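Local coordinates for protein, Family 18 Chitinase (Crocus vernus, PDB 3SIM) that probably hydrolyses the beta-1,4 linkages of chitin, as a plant glycoside hydrolase of family 18 built on a TIM barrel, at residues 36-41 / 50-55; 158-163 / 182-187. One frame throughout, in Å; residues are numbered along the deposited sequence.

Interaction 1: residues 36-41 / 50-55; sequences AVDYTA and GKFNVF. With ACT (acetate ion), chain C.
Two nearly straight hydrogen bonds grip ND2 of Asn-53, one from each N-H: one runs to the carbonyl O of Tyr-39 (3.1 Å, 167° at the hydrogen), the other to OXT of an acetate ion, at 3.2 Å and probably a guest from the crystallisation liquor. Tyr-39 O lies almost in the amide plane, while the nitrogen stands above the plane of that carbonyl. Asparagine suits the place because its short amide reaches past the end of the ladder, where the opposing backbone turns off. The ladder has two antiparallel pairs: Ala-36 with Val-54, non-hydrogen-bonded, and Val-37 with Asn-53, hydrogen-bonded through Val-37 N to Asn-53 O (3.1 Å) and Asn-53 N to Val-37 O (3.0 Å). An inverse gamma turn centred on Asp-38 follows at once.

The backbone sets Asp-38 CB squarely over the Phe-52 ring, 4.0 Å from the centroid; with CG in the crowded position between backbone N and carbonyl carbon (chi1 60°), the carboxylate lies stacked against the ring, the planes 19° apart. OD2 takes a weak bond from Gly-50 N; Trp-102 NE1 also binds OD2, and Tyr-126 OH binds OD1. At Gly-50 a CB would be jammed against the preceding carbonyl.

Beyond the pairs, Val-37 CG2 reaches Phe-55 CD1 at 3.6 Å, the two side chains crossing at about a right angle. The ring's rim points at carbonyls: Phe-55 CZ lies 3.7 Å from Thr-40 O, so the slightly positive C-H edge meets oxygen.

The result is a long-looped beta hairpin in which strand 53-54 folds back along the end of barrel strand 28-37; Val-87 of strand 86-87 packs on Val-37 and Phe-55, while helix 99-116 offers Ala-106 and Leu-110 to Phe-52.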
ATOM      1  N   ALA A  36      -6.966  -6.896   3.496  1.00  9.92           N
ATOM      2  CA  ALA A  36      -7.073  -8.288   3.812  1.00  9.51           C
ATOM      3  C   ALA A  36      -6.185  -8.547   5.021  1.00 10.54           C
ATOM      4  O   ALA A  36      -5.068  -8.154   5.028  1.00 10.56           O
ATOM      5  CB  ALA A  36      -6.672  -9.138   2.676  1.00  8.67           C
ATOM      6  N   VAL A  37      -6.759  -9.174   6.036  1.00  9.57           N
ATOM      7  CA  VAL A  37      -6.148  -9.441   7.321  1.00 10.63           C
ATOM      8  C   VAL A  37      -6.306 -10.904   7.770  1.00 10.15           C
ATOM      9  O   VAL A  37      -7.364 -11.441   7.688  1.00 11.54           O
ATOM     10  CB  VAL A  37      -6.704  -8.512   8.452  1.00 10.27           C
ATOM     11  CG1 VAL A  37      -5.833  -8.527   9.630  1.00 11.38           C
ATOM     12  CG2 VAL A  37      -6.895  -7.118   8.026  1.00 11.16           C
ATOM     13  N   ASP A  38      -5.252 -11.489   8.290  1.00 10.58           N
ATOM     14  CA  ASP A  38      -5.300 -12.823   8.864  1.00  9.99           C
ATOM     15  C   ASP A  38      -5.741 -12.840  10.342  1.00 11.16           C
ATOM     16  O   ASP A  38      -5.027 -13.282  11.199  1.00 11.01           O
ATOM     17  CB  ASP A  38      -4.021 -13.624   8.622  1.00  9.86           C
ATOM     18  CG  ASP A  38      -2.750 -12.979   9.208  1.00 12.73           C
ATOM     19  OD1 ASP A  38      -2.654 -11.776   9.319  1.00 11.71           O
ATOM     20  OD2 ASP A  38      -1.909 -13.736   9.589  1.00  8.99           O
ATOM     21  N   TYR A  39      -6.941 -12.328  10.556  1.00  9.89           N
ATOM     22  CA  TYR A  39      -7.626 -12.257  11.817  1.00 10.48           C
ATOM     23  C   TYR A  39      -9.076 -12.641  11.587  1.00 10.87           C
ATOM     24  O   TYR A  39      -9.577 -12.495  10.514  1.00  8.59           O
ATOM     25  CB  TYR A  39      -7.532 -10.857  12.432  1.00 10.69           C
ATOM     26  CG  TYR A  39      -6.338 -10.560  13.352  1.00 13.74           C
ATOM     27  CD1 TYR A  39      -6.524 -10.198  14.681  1.00 11.95           C
ATOM     28  CD2 TYR A  39      -5.032 -10.631  12.887  1.00 15.17           C
ATOM     29  CE1 TYR A  39      -5.452  -9.936  15.486  1.00 15.75           C
ATOM     30  CE2 TYR A  39      -3.972 -10.371  13.692  1.00 15.31           C
ATOM     31  CZ  TYR A  39      -4.177 -10.021  14.996  1.00 16.15           C
ATOM     32  OH  TYR A  39      -3.131  -9.745  15.773  1.00 20.34           O
ATOM     33  N   THR A  40      -9.700 -13.084  12.648  1.00 11.58           N
ATOM     34  CA  THR A  40     -11.079 -13.505  12.636  1.00 11.89           C
ATOM     35  C   THR A  40     -12.024 -12.370  12.271  1.00 12.95           C
ATOM     36  O   THR A  40     -11.788 -11.275  12.592  1.00 12.62           O
ATOM     37  CB  THR A  40     -11.547 -14.205  13.980  1.00 12.16           C
ATOM     38  OG1 THR A  40     -11.399 -13.321  15.080  1.00 11.64           O
ATOM     39  CG2 THR A  40     -10.822 -15.542  14.229  1.00 12.47           C
ATOM     40  N   ALA A  41     -13.071 -12.681  11.543  1.00 13.43           N
ATOM     41  CA  ALA A  41     -13.990 -11.687  10.993  1.00 15.35           C
ATOM     42  C   ALA A  41     -14.775 -10.886  12.030  1.00 16.92           C
ATOM     43  O   ALA A  41     -15.145  -9.774  11.830  1.00 16.45           O
ATOM     44  CB  ALA A  41     -14.908 -12.293   9.969  1.00 14.72           C
ATOM     45  N   GLY A  50      -2.227 -16.750   9.113  1.00 13.26           N
ATOM     46  CA  GLY A  50      -2.208 -16.600   7.689  1.00 12.71           C
ATOM     47  C   GLY A  50      -3.451 -17.010   6.889  1.00 12.37           C
ATOM     48  O   GLY A  50      -3.385 -17.045   5.710  1.00 12.44           O
ATOM     49  N   LYS A  51      -4.569 -17.267   7.549  1.00 12.22           N
ATOM     50  CA  LYS A  51      -5.803 -17.404   6.843  1.00 12.68           C
ATOM     51  C   LYS A  51      -6.489 -16.046   6.629  1.00 12.47           C
ATOM     52  O   LYS A  51      -7.147 -15.578   7.471  1.00 12.58           O
ATOM     53  CB  LYS A  51      -6.713 -18.392   7.562  1.00 12.38           C
ATOM     54  CG  LYS A  51      -6.165 -19.781   7.714  1.00 14.27           C
ATOM     55  CD  LYS A  51      -7.109 -20.684   8.398  1.00 18.06           C
ATOM     56  CE  LYS A  51      -6.578 -22.019   8.651  1.00 23.30           C
ATOM     57  NZ  LYS A  51      -6.425 -22.897   7.534  1.00 26.14           N
ATOM     58  N   PHE A  52      -6.320 -15.468   5.466  1.00 11.86           N
ATOM     59  CA  PHE A  52      -6.832 -14.147   5.198  1.00 10.93           C
ATOM     60  C   PHE A  52      -8.345 -14.036   5.067  1.00 12.48           C
ATOM     61  O   PHE A  52      -8.944 -14.816   4.435  1.00 12.52           O
ATOM     62  CB  PHE A  52      -6.080 -13.558   4.018  1.00 11.11           C
ATOM     63  CG  PHE A  52      -4.695 -13.165   4.375  1.00  9.96           C
ATOM     64  CD1 PHE A  52      -4.432 -11.897   4.875  1.00  7.08           C
ATOM     65  CD2 PHE A  52      -3.686 -14.075   4.350  1.00  7.23           C
ATOM     66  CE1 PHE A  52      -3.173 -11.550   5.264  1.00  3.85           C
ATOM     67  CE2 PHE A  52      -2.445 -13.743   4.755  1.00  9.53           C
ATOM     68  CZ  PHE A  52      -2.185 -12.458   5.195  1.00  6.57           C
ATOM     69  N   ASN A  53      -8.891 -13.018   5.681  1.00 11.34           N
ATOM     70  CA  ASN A  53     -10.232 -12.545   5.528  1.00 11.17           C
ATOM     71  C   ASN A  53     -10.287 -11.139   4.890  1.00 11.59           C
ATOM     72  O   ASN A  53      -9.361 -10.428   4.991  1.00 11.73           O
ATOM     73  CB  ASN A  53     -10.949 -12.560   6.881  1.00 11.00           C
ATOM     74  CG  ASN A  53     -11.361 -13.940   7.309  1.00 13.02           C
ATOM     75  OD1 ASN A  53     -12.027 -14.611   6.605  1.00 13.70           O
ATOM     76  ND2 ASN A  53     -10.946 -14.343   8.445  1.00 16.09           N
ATOM     77  N   VAL A  54     -11.384 -10.818   4.228  1.00 10.76           N
ATOM     78  CA  VAL A  54     -11.614  -9.580   3.530  1.00 11.38           C
ATOM     79  C   VAL A  54     -12.235  -8.492   4.445  1.00 12.19           C
ATOM     80  O   VAL A  54     -13.278  -8.686   4.887  1.00 13.45           O
ATOM     81  CB  VAL A  54     -12.497  -9.822   2.288  1.00 11.49           C
ATOM     82  CG1 VAL A  54     -13.069  -8.560   1.744  1.00 11.33           C
ATOM     83  CG2 VAL A  54     -11.755 -10.560   1.224  1.00  9.67           C
ATOM     84  N   PHE A  55     -11.554  -7.394   4.732  1.00 12.08           N
ATOM     85  CA  PHE A  55     -12.105  -6.365   5.624  1.00 11.82           C
ATOM     86  C   PHE A  55     -12.641  -5.082   4.992  1.00 11.87           C
ATOM     87  O   PHE A  55     -13.181  -4.255   5.635  1.00 11.48           O
ATOM     88  CB  PHE A  55     -11.189  -6.105   6.805  1.00 12.42           C
ATOM     89  CG  PHE A  55     -11.154  -7.215   7.810  1.00 14.28           C
ATOM     90  CD1 PHE A  55     -10.320  -8.258   7.640  1.00 14.87           C
ATOM     91  CD2 PHE A  55     -11.955  -7.214   8.921  1.00 14.86           C
ATOM     92  CE1 PHE A  55     -10.295  -9.265   8.511  1.00 16.99           C
ATOM     93  CE2 PHE A  55     -11.905  -8.222   9.816  1.00 13.78           C
ATOM     94  CZ  PHE A  55     -11.089  -9.254   9.608  1.00 15.62           C
TER
HETATM   95  C   ACT C 276     -10.937 -17.958   9.407  1.00 33.98           C
HETATM   96  O   ACT C 276     -10.250 -18.683  10.167  1.00 34.09           O
HETATM   97  OXT ACT C 276     -11.630 -17.091   9.996  1.00 33.01           O
HETATM   98  CH3 ACT C 276     -10.915 -18.115   7.899  1.00 33.56           C

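Interaction 2: residues 158-163 / 182-187; sequences SISPFP and HINYQF
The Tyr-185 ring carries Pro-161 O and the CA of Phe-162 over one face, the carbonyl oxygen offset toward the rim and the CA making a CH-pi contact 4.2 Å from the centroid. CD1 of the same tyrosine sits over the centre of the Phe-187 ring, 3.9 Å above its plane. The His-182 imidazole meets Asn-184 edge-on: ND1 donates, nearly in its ring plane, to Asn-184 OD1 at 3.2 Å.

Tyr-185 has CG anti to its backbone N (chi1 -152°), which swings the ring back beneath 161-163. There the Pro-161 side chain crosses that of Tyr-185 at about a right angle, CG 3.7 Å from Tyr-185 CD2, and Pro-163 CD lies 3.4 Å from Tyr-185 OH. An alanine in place of Tyr-185 would remove the ring and the hydroxyl with its bonds to Asp-166 and Lys-209, and would probably loosen the packing of Pro-161 and Pro-163.

Behind the ring the segments form a parallel ladder. Asn-184 N donates to Ile-159 O at 2.9 Å, and Gln-186 N to Pro-161 O at 3.0 Å, both nearly along the C=O axis, so the pairing outlasts the regular strands. Proline can accept in this ladder but has no N-H to give; its CD packs instead on Ile-183 CG2 at 3.7 Å.

Small serines keep the other side polar: the hydroxyls of Ser-158 and Ser-160 both bind Asp-123 OD1, and would tend to stabilise its negative charge. Since Asp-123 belongs to the DxxDxDxE signature of family 18, the contact is likely to back the active-site carboxylates as a second shell.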
ATOM      1  N   SER A 158       4.508  -4.618  -3.698  1.00  9.94           N
ATOM      2  CA  SER A 158       4.984  -3.444  -2.994  1.00  9.49           C
ATOM      3  C   SER A 158       5.022  -3.605  -1.451  1.00  9.49           C
ATOM      4  O   SER A 158       4.327  -4.391  -0.890  1.00 10.32           O
ATOM      5  CB  SER A 158       4.100  -2.236  -3.301  1.00  9.26           C
ATOM      6  OG  SER A 158       2.778  -2.436  -2.919  1.00 10.57           O
ATOM      7  N   ILE A 159       5.812  -2.769  -0.818  1.00  9.59           N
ATOM      8  CA  ILE A 159       5.865  -2.664   0.631  1.00  8.63           C
ATOM      9  C   ILE A 159       5.593  -1.223   1.079  1.00  9.50           C
ATOM     10  O   ILE A 159       5.878  -0.331   0.366  1.00  7.96           O
ATOM     11  CB  ILE A 159       7.175  -3.245   1.252  1.00  9.76           C
ATOM     12  CG1 ILE A 159       8.428  -2.547   0.728  1.00 10.06           C
ATOM     13  CG2 ILE A 159       7.297  -4.686   1.047  1.00  6.27           C
ATOM     14  CD1 ILE A 159       9.703  -3.006   1.315  1.00  7.61           C
ATOM     15  N   SER A 160       5.054  -1.018   2.274  1.00  8.54           N
ATOM     16  CA  SER A 160       4.744   0.303   2.743  1.00  8.71           C
ATOM     17  C   SER A 160       5.325   0.640   4.135  1.00  7.60           C
ATOM     18  O   SER A 160       4.622   0.885   5.016  1.00  7.10           O
ATOM     19  CB  SER A 160       3.236   0.609   2.644  1.00  8.40           C
ATOM     20  OG  SER A 160       2.623   0.186   1.495  1.00 11.55           O
ATOM     21  N   PRO A 161       6.639   0.679   4.259  1.00  8.17           N
ATOM     22  CA  PRO A 161       7.309   0.986   5.509  1.00  8.03           C
ATOM     23  C   PRO A 161       7.304   2.475   5.957  1.00  9.27           C
ATOM     24  O   PRO A 161       6.831   3.351   5.296  1.00  8.28           O
ATOM     25  CB  PRO A 161       8.736   0.481   5.258  1.00  9.50           C
ATOM     26  CG  PRO A 161       8.962   0.691   3.954  1.00  8.20           C
ATOM     27  CD  PRO A 161       7.634   0.567   3.206  1.00  7.72           C
ATOM     28  N   PHE A 162       7.839   2.695   7.144  1.00  9.34           N
ATOM     29  CA  PHE A 162       8.089   3.989   7.756  1.00  9.23           C
ATOM     30  C   PHE A 162       9.163   3.787   8.845  1.00  9.43           C
ATOM     31  O   PHE A 162       9.491   2.681   9.147  1.00  9.34           O
ATOM     32  CB  PHE A 162       6.810   4.677   8.279  1.00  9.26           C
ATOM     33  CG  PHE A 162       5.927   3.797   9.089  1.00 11.68           C
ATOM     34  CD1 PHE A 162       4.996   2.927   8.518  1.00 12.24           C
ATOM     35  CD2 PHE A 162       6.028   3.797  10.456  1.00 14.17           C
ATOM     36  CE1 PHE A 162       4.229   2.123   9.310  1.00 11.87           C
ATOM     37  CE2 PHE A 162       5.247   2.979  11.208  1.00 17.24           C
ATOM     38  CZ  PHE A 162       4.369   2.154  10.629  1.00 12.05           C
ATOM     39  N   PRO A 163       9.707   4.863   9.391  1.00  8.99           N
ATOM     40  CA  PRO A 163      10.957   4.745  10.121  1.00  8.54           C
ATOM     41  C   PRO A 163      10.838   3.775  11.293  1.00  9.95           C
ATOM     42  O   PRO A 163      11.660   2.968  11.395  1.00  9.37           O
ATOM     43  CB  PRO A 163      11.197   6.132  10.600  1.00 10.70           C
ATOM     44  CG  PRO A 163      10.709   6.974   9.532  1.00  7.73           C
ATOM     45  CD  PRO A 163       9.450   6.255   9.049  1.00  8.09           C
ATOM     46  N   HIS A 182       8.337  -1.977  -5.965  1.00  8.10           N
ATOM     47  CA  HIS A 182       8.469  -0.610  -5.479  1.00 10.15           C
ATOM     48  C   HIS A 182       8.057  -0.465  -4.007  1.00 10.74           C
ATOM     49  O   HIS A 182       7.508  -1.354  -3.436  1.00 10.46           O
ATOM     50  CB  HIS A 182       7.713   0.417  -6.326  1.00  8.60           C
ATOM     51  CG  HIS A 182       6.309   0.034  -6.620  1.00 10.41           C
ATOM     52  ND1 HIS A 182       5.263   0.434  -5.848  1.00 10.25           N
ATOM     53  CD2 HIS A 182       5.784  -0.738  -7.587  1.00  7.10           C
ATOM     54  CE1 HIS A 182       4.151  -0.056  -6.331  1.00 11.91           C
ATOM     55  NE2 HIS A 182       4.444  -0.775  -7.386  1.00 14.62           N
ATOM     56  N   ILE A 183       8.330   0.685  -3.454  1.00  9.57           N
ATOM     57  CA  ILE A 183       8.227   0.957  -2.059  1.00  9.59           C
ATOM     58  C   ILE A 183       7.418   2.227  -1.822  1.00  9.34           C
ATOM     59  O   ILE A 183       7.838   3.295  -2.110  1.00  8.94           O
ATOM     60  CB  ILE A 183       9.608   1.026  -1.408  1.00  9.64           C
ATOM     61  CG1 ILE A 183      10.428  -0.184  -1.779  1.00 10.28           C
ATOM     62  CG2 ILE A 183       9.509   1.168   0.111  1.00 11.53           C
ATOM     63  CD1 ILE A 183      11.760  -0.078  -1.385  1.00 15.89           C
ATOM     64  N   ASN A 184       6.233   2.030  -1.312  1.00  8.39           N
ATOM     65  CA  ASN A 184       5.347   3.085  -0.979  1.00  7.51           C
ATOM     66  C   ASN A 184       5.596   3.617   0.442  1.00  6.90           C
ATOM     67  O   ASN A 184       4.861   3.340   1.339  1.00  7.05           O
ATOM     68  CB  ASN A 184       3.892   2.717  -1.240  1.00  7.59           C
ATOM     69  CG  ASN A 184       3.640   2.130  -2.637  1.00 11.42           C
ATOM     70  OD1 ASN A 184       4.191   2.529  -3.641  1.00 10.35           O
ATOM     71  ND2 ASN A 184       2.743   1.220  -2.658  1.00 10.75           N
ATOM     72  N   TYR A 185       6.667   4.399   0.579  1.00  6.49           N
ATOM     73  CA  TYR A 185       7.128   4.866   1.875  1.00  6.96           C
ATOM     74  C   TYR A 185       6.114   5.851   2.400  1.00  7.45           C
ATOM     75  O   TYR A 185       5.608   6.608   1.694  1.00  8.00           O
ATOM     76  CB  TYR A 185       8.533   5.482   1.846  1.00  6.99           C
ATOM     77  CG  TYR A 185       9.316   5.386   3.100  1.00  8.36           C
ATOM     78  CD1 TYR A 185       9.409   6.449   3.981  1.00  7.86           C
ATOM     79  CD2 TYR A 185       9.996   4.240   3.423  1.00  9.97           C
ATOM     80  CE1 TYR A 185      10.169   6.385   5.129  1.00  4.75           C
ATOM     81  CE2 TYR A 185      10.714   4.135   4.549  1.00  9.56           C
ATOM     82  CZ  TYR A 185      10.798   5.202   5.432  1.00 10.74           C
ATOM     83  OH  TYR A 185      11.485   5.080   6.577  1.00 10.65           O
ATOM     84  N   GLN A 186       5.788   5.691   3.657  1.00  8.38           N
ATOM     85  CA  GLN A 186       4.748   6.417   4.349  1.00  8.83           C
ATOM     86  C   GLN A 186       5.330   7.737   4.988  1.00  9.64           C
ATOM     87  O   GLN A 186       5.598   7.831   6.159  1.00 10.24           O
ATOM     88  CB  GLN A 186       3.969   5.487   5.312  1.00  8.88           C
ATOM     89  CG  GLN A 186       3.204   4.293   4.731  1.00  8.65           C
ATOM     90  CD  GLN A 186       2.179   3.700   5.714  1.00 13.74           C
ATOM     91  OE1 GLN A 186       2.164   2.524   5.970  1.00 12.10           O
ATOM     92  NE2 GLN A 186       1.353   4.542   6.243  1.00  5.77           N
ATOM     93  N   PHE A 187       5.509   8.728   4.155  1.00  9.92           N
ATOM     94  CA  PHE A 187       6.050  10.010   4.555  1.00 11.17           C
ATOM     95  C   PHE A 187       5.117  10.750   5.556  1.00 11.81           C
ATOM     96  O   PHE A 187       5.554  11.545   6.299  1.00 11.39           O
ATOM     97  CB  PHE A 187       6.539  10.873   3.373  1.00  9.60           C
ATOM     98  CG  PHE A 187       7.782  10.351   2.686  1.00 11.18           C
ATOM     99  CD1 PHE A 187       9.034  10.679   3.114  1.00  9.74           C
ATOM    100  CD2 PHE A 187       7.679   9.526   1.615  1.00  8.27           C
ATOM    101  CE1 PHE A 187      10.131  10.182   2.491  1.00 12.78           C
ATOM    102  CE2 PHE A 187       8.762   9.051   1.003  1.00 10.26           C
ATOM    103  CZ  PHE A 187       9.991   9.359   1.442  1.00 10.82           C
TER

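How the interactions relate
Interaction 1 closes before interaction 2 opens along the chain, and the two never touch: their centres are 22 Å apart and their nearest atoms about 12 Å. They share one sheet, the TIM barrel, where strands 76-83 and 121-125 stand between strand 28-37 of interaction 1 and strand 156-159 of interaction 2. The first is an antiparallel add-on, the second a parallel step of a beta-alpha-beta unit around helix 166-175. Both lie where barrel strands run out at their C-terminal ends, the side on which TIM-barrel enzymes carry their active sites, and both reach toward the chain at 121-127, which holds most of the family signature.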